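Local coordinates for protein peptidoglycan-N-acetylmuramic acid deacetylase PdaA (Bacillus subtilis, PDB 1NY1) that removes the acetyl group from N-acetylmuramic acid residues of peptidoglycan, leading to muramic delta-lactam in the spore cortex, and is required for germination, at residues Asn51-Gly56 with His199-Asp204. Numbering follows the deposited sequence.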
ATOM      1  N   ASN A  51       5.367   1.848  -5.107  1.00 10.84           N
ATOM      2  CA  ASN A  51       6.564   1.793  -5.942  1.00 11.48           C
ATOM      3  C   ASN A  51       6.389   2.541  -7.253  1.00 12.17           C
ATOM      4  O   ASN A  51       5.747   2.038  -8.172  1.00 11.69           O
ATOM      5  CB  ASN A  51       6.923   0.333  -6.237  1.00 11.79           C
ATOM      6  CG  ASN A  51       7.253  -0.447  -4.975  1.00 14.22           C
ATOM      7  OD1 ASN A  51       8.392  -0.439  -4.503  1.00 15.88           O
ATOM      8  ND2 ASN A  51       6.246  -1.101  -4.409  1.00 12.60           N
ATOM      9  N   GLY A  52       6.973   3.735  -7.335  1.00 11.87           N
ATOM     10  CA  GLY A  52       6.874   4.544  -8.540  1.00 13.42           C
ATOM     11  C   GLY A  52       8.142   4.484  -9.372  1.00 13.86           C
ATOM     12  O   GLY A  52       8.101   4.681 -10.583  1.00 15.12           O
ATOM     13  N   TYR A  53       9.271   4.236  -8.713  1.00 13.12           N
ATOM     14  CA  TYR A  53      10.565   4.114  -9.380  1.00 11.56           C
ATOM     15  C   TYR A  53      11.510   3.339  -8.472  1.00 12.16           C
ATOM     16  O   TYR A  53      11.214   3.118  -7.296  1.00 10.85           O
ATOM     17  CB  TYR A  53      11.168   5.486  -9.712  1.00 14.31           C
ATOM     18  CG  TYR A  53      11.456   6.338  -8.501  1.00 12.97           C
ATOM     19  CD1 TYR A  53      10.446   7.083  -7.897  1.00 15.46           C
ATOM     20  CD2 TYR A  53      12.729   6.372  -7.938  1.00 15.27           C
ATOM     21  CE1 TYR A  53      10.696   7.840  -6.759  1.00 15.60           C
ATOM     22  CE2 TYR A  53      12.991   7.124  -6.798  1.00 14.62           C
ATOM     23  CZ  TYR A  53      11.968   7.854  -6.215  1.00 15.43           C
ATOM     24  OH  TYR A  53      12.214   8.595  -5.089  1.00 15.27           O
ATOM     25  N   GLU A  54      12.655   2.942  -9.013  1.00 10.83           N
ATOM     26  CA  GLU A  54      13.622   2.159  -8.251  1.00 10.21           C
ATOM     27  C   GLU A  54      14.882   2.957  -7.917  1.00 10.05           C
ATOM     28  O   GLU A  54      15.399   3.692  -8.756  1.00  9.19           O
ATOM     29  CB  GLU A  54      13.973   0.899  -9.057  1.00 10.64           C
ATOM     30  CG  GLU A  54      14.962  -0.068  -8.414  1.00  8.92           C
ATOM     31  CD  GLU A  54      14.487  -0.614  -7.070  1.00 11.92           C
ATOM     32  OE1 GLU A  54      13.275  -0.538  -6.772  1.00 12.90           O
ATOM     33  OE2 GLU A  54      15.334  -1.138  -6.319  1.00 12.44           O
ATOM     34  N   ASN A  55      15.364   2.827  -6.681  1.00  8.74           N
ATOM     35  CA  ASN A  55      16.573   3.529  -6.273  1.00  9.65           C
ATOM     36  C   ASN A  55      17.619   2.553  -5.722  1.00 11.37           C
ATOM     37  O   ASN A  55      18.547   2.953  -5.019  1.00 12.15           O
ATOM     38  CB  ASN A  55      16.250   4.619  -5.244  1.00  8.66           C
ATOM     39  CG  ASN A  55      17.403   5.590  -5.042  1.00 10.25           C
ATOM     40  OD1 ASN A  55      18.122   5.923  -5.986  1.00  9.09           O
ATOM     41  ND2 ASN A  55      17.573   6.064  -3.810  1.00  7.50           N
ATOM     42  N   GLY A  56      17.440   1.269  -6.027  1.00 11.78           N
ATOM     43  CA  GLY A  56      18.403   0.252  -5.631  1.00 12.17           C
ATOM     44  C   GLY A  56      18.216  -0.578  -4.372  1.00 12.67           C
ATOM     45  O   GLY A  56      19.084  -1.387  -4.057  1.00 16.10           O
ATOM     46  N   HIS A 199       7.809   2.971   1.471  1.00  7.91           N
ATOM     47  CA  HIS A 199       8.459   3.200   0.186  1.00  9.43           C
ATOM     48  C   HIS A 199       9.748   2.402   0.297  1.00  8.97           C
ATOM     49  O   HIS A 199      10.134   2.010   1.397  1.00  9.36           O
ATOM     50  CB  HIS A 199       8.745   4.690  -0.018  1.00 10.49           C
ATOM     51  CG  HIS A 199       7.500   5.516  -0.100  1.00 12.18           C
ATOM     52  ND1 HIS A 199       6.730   5.578  -1.241  1.00 12.09           N
ATOM     53  CD2 HIS A 199       6.822   6.200   0.851  1.00 10.33           C
ATOM     54  CE1 HIS A 199       5.626   6.259  -0.987  1.00 11.09           C
ATOM     55  NE2 HIS A 199       5.656   6.646   0.276  1.00 15.32           N
ATOM     56  N   THR A 200      10.409   2.142  -0.823  1.00  7.95           N
ATOM     57  CA  THR A 200      11.635   1.357  -0.789  1.00  9.05           C
ATOM     58  C   THR A 200      12.805   2.088  -1.436  1.00  8.54           C
ATOM     59  O   THR A 200      13.782   1.461  -1.842  1.00  8.16           O
ATOM     60  CB  THR A 200      11.441   0.007  -1.522  1.00  9.60           C
ATOM     61  OG1 THR A 200      11.275   0.247  -2.928  1.00 11.75           O
ATOM     62  CG2 THR A 200      10.205  -0.715  -0.990  1.00  9.05           C
ATOM     63  N   VAL A 201      12.717   3.412  -1.507  1.00  9.40           N
ATOM     64  CA  VAL A 201      13.760   4.210  -2.145  1.00  8.56           C
ATOM     65  C   VAL A 201      14.765   4.900  -1.221  1.00 10.75           C
ATOM     66  O   VAL A 201      15.822   5.343  -1.678  1.00  8.89           O
ATOM     67  CB  VAL A 201      13.137   5.308  -3.045  1.00 10.59           C
ATOM     68  CG1 VAL A 201      12.347   4.670  -4.175  1.00 11.32           C
ATOM     69  CG2 VAL A 201      12.225   6.219  -2.218  1.00  9.74           C
ATOM     70  N   SER A 202      14.459   4.990   0.070  1.00 11.83           N
ATOM     71  CA  SER A 202      15.354   5.689   0.990  1.00 10.93           C
ATOM     72  C   SER A 202      16.433   4.823   1.636  1.00 10.97           C
ATOM     73  O   SER A 202      16.200   3.666   1.975  1.00 11.21           O
ATOM     74  CB  SER A 202      14.529   6.389   2.074  1.00 11.60           C
ATOM     75  OG  SER A 202      15.265   7.444   2.679  1.00 12.85           O
ATOM     76  N   ARG A 203      17.616   5.408   1.813  1.00  9.99           N
ATOM     77  CA  ARG A 203      18.748   4.703   2.402  1.00 10.08           C
ATOM     78  C   ARG A 203      18.386   3.919   3.658  1.00 10.65           C
ATOM     79  O   ARG A 203      17.744   4.444   4.570  1.00 10.68           O
ATOM     80  CB  ARG A 203      19.879   5.689   2.725  1.00 12.24           C
ATOM     81  CG  ARG A 203      21.127   5.023   3.285  1.00 19.17           C
ATOM     82  CD  ARG A 203      22.261   6.024   3.422  1.00 20.64           C
ATOM     83  NE  ARG A 203      21.891   7.127   4.298  1.00 26.04           N
ATOM     84  CZ  ARG A 203      21.876   7.053   5.623  1.00 26.93           C
ATOM     85  NH1 ARG A 203      22.218   5.924   6.229  1.00 27.49           N
ATOM     86  NH2 ARG A 203      21.501   8.103   6.344  1.00 28.30           N
ATOM     87  N   ASP A 204      18.796   2.653   3.670  1.00 10.77           N
ATOM     88  CA  ASP A 204      18.573   1.740   4.782  1.00 11.46           C
ATOM     89  C   ASP A 204      17.128   1.360   5.112  1.00 11.80           C
ATOM     90  O   ASP A 204      16.876   0.795   6.177  1.00 11.24           O
ATOM     91  CB  ASP A 204      19.260   2.288   6.043  1.00 15.00           C
ATOM     92  CG  ASP A 204      20.748   1.965   6.090  1.00 18.51           C
ATOM     93  OD1 ASP A 204      21.268   1.356   5.134  1.00 20.69           O
ATOM     94  OD2 ASP A 204      21.405   2.312   7.094  1.00 22.95           O
TER
HETATM   95  O   HOH W   1      10.276   1.574  -5.243  1.00 13.90           O
HETATM   96  O   HOH W   2      14.543   1.219  -4.423  1.00 10.17           O
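Val201 packs into the bend formed by Tyr53 and Asn55, and this is the tight part of the contact. Its CG1, anti to its own carbonyl carbon (chi1 -63°), sits over one face of the Tyr53 ring as a CH-pi contact, 4.0 Å from the ring centroid and closest to CE2 at 3.6 Å. CG2 lies alongside the phenol oxygen, and CB of Val201 meets CB of Asn55 at 3.9 Å. The Asn55 side chain, with CG anti to the backbone N (chi1 -166°), turns its amide so that ND2 donates to the carbonyl O of Val201 at 2.9 Å. This bond is almost straight (176°) and lies in the planes of both the amide and the carbonyl, which should fix the rotation of the amide. An alanine in place of Asn55 would lose that bond and would probably loosen the hold of 51-56 on the backbone at Val201.

Toward Thr200 the packing gives way to water. One molecule donates to OD1 of Asn51 and to O of Tyr53 (2.7 Å), and is hydrogen-bonded to OG1 of Thr200 at 2.8 Å. A second accepts from N of Asn55 and donates to O of Thr200 at 2.7 Å, a bridge between the two backbones. OG1 of Thr200 and OE1 of Glu54 both hydrogen-bond to the hydroxyl of Thr58. Tyr53 as a whole remains exposed, although Val201 covers one ring face.

His199, probably the catalytic proton donor, opens 199-204, and its N donates to Asp170. The two segments follow the neighbouring parallel strands 44-51 and 194-198 of the NodB-homology domain and lead into helices 58-67 and 205-219; Ile173 touches Tyr53 and Val201, while Phe80 of helix 78-83 packs against Asn51 and Glu54.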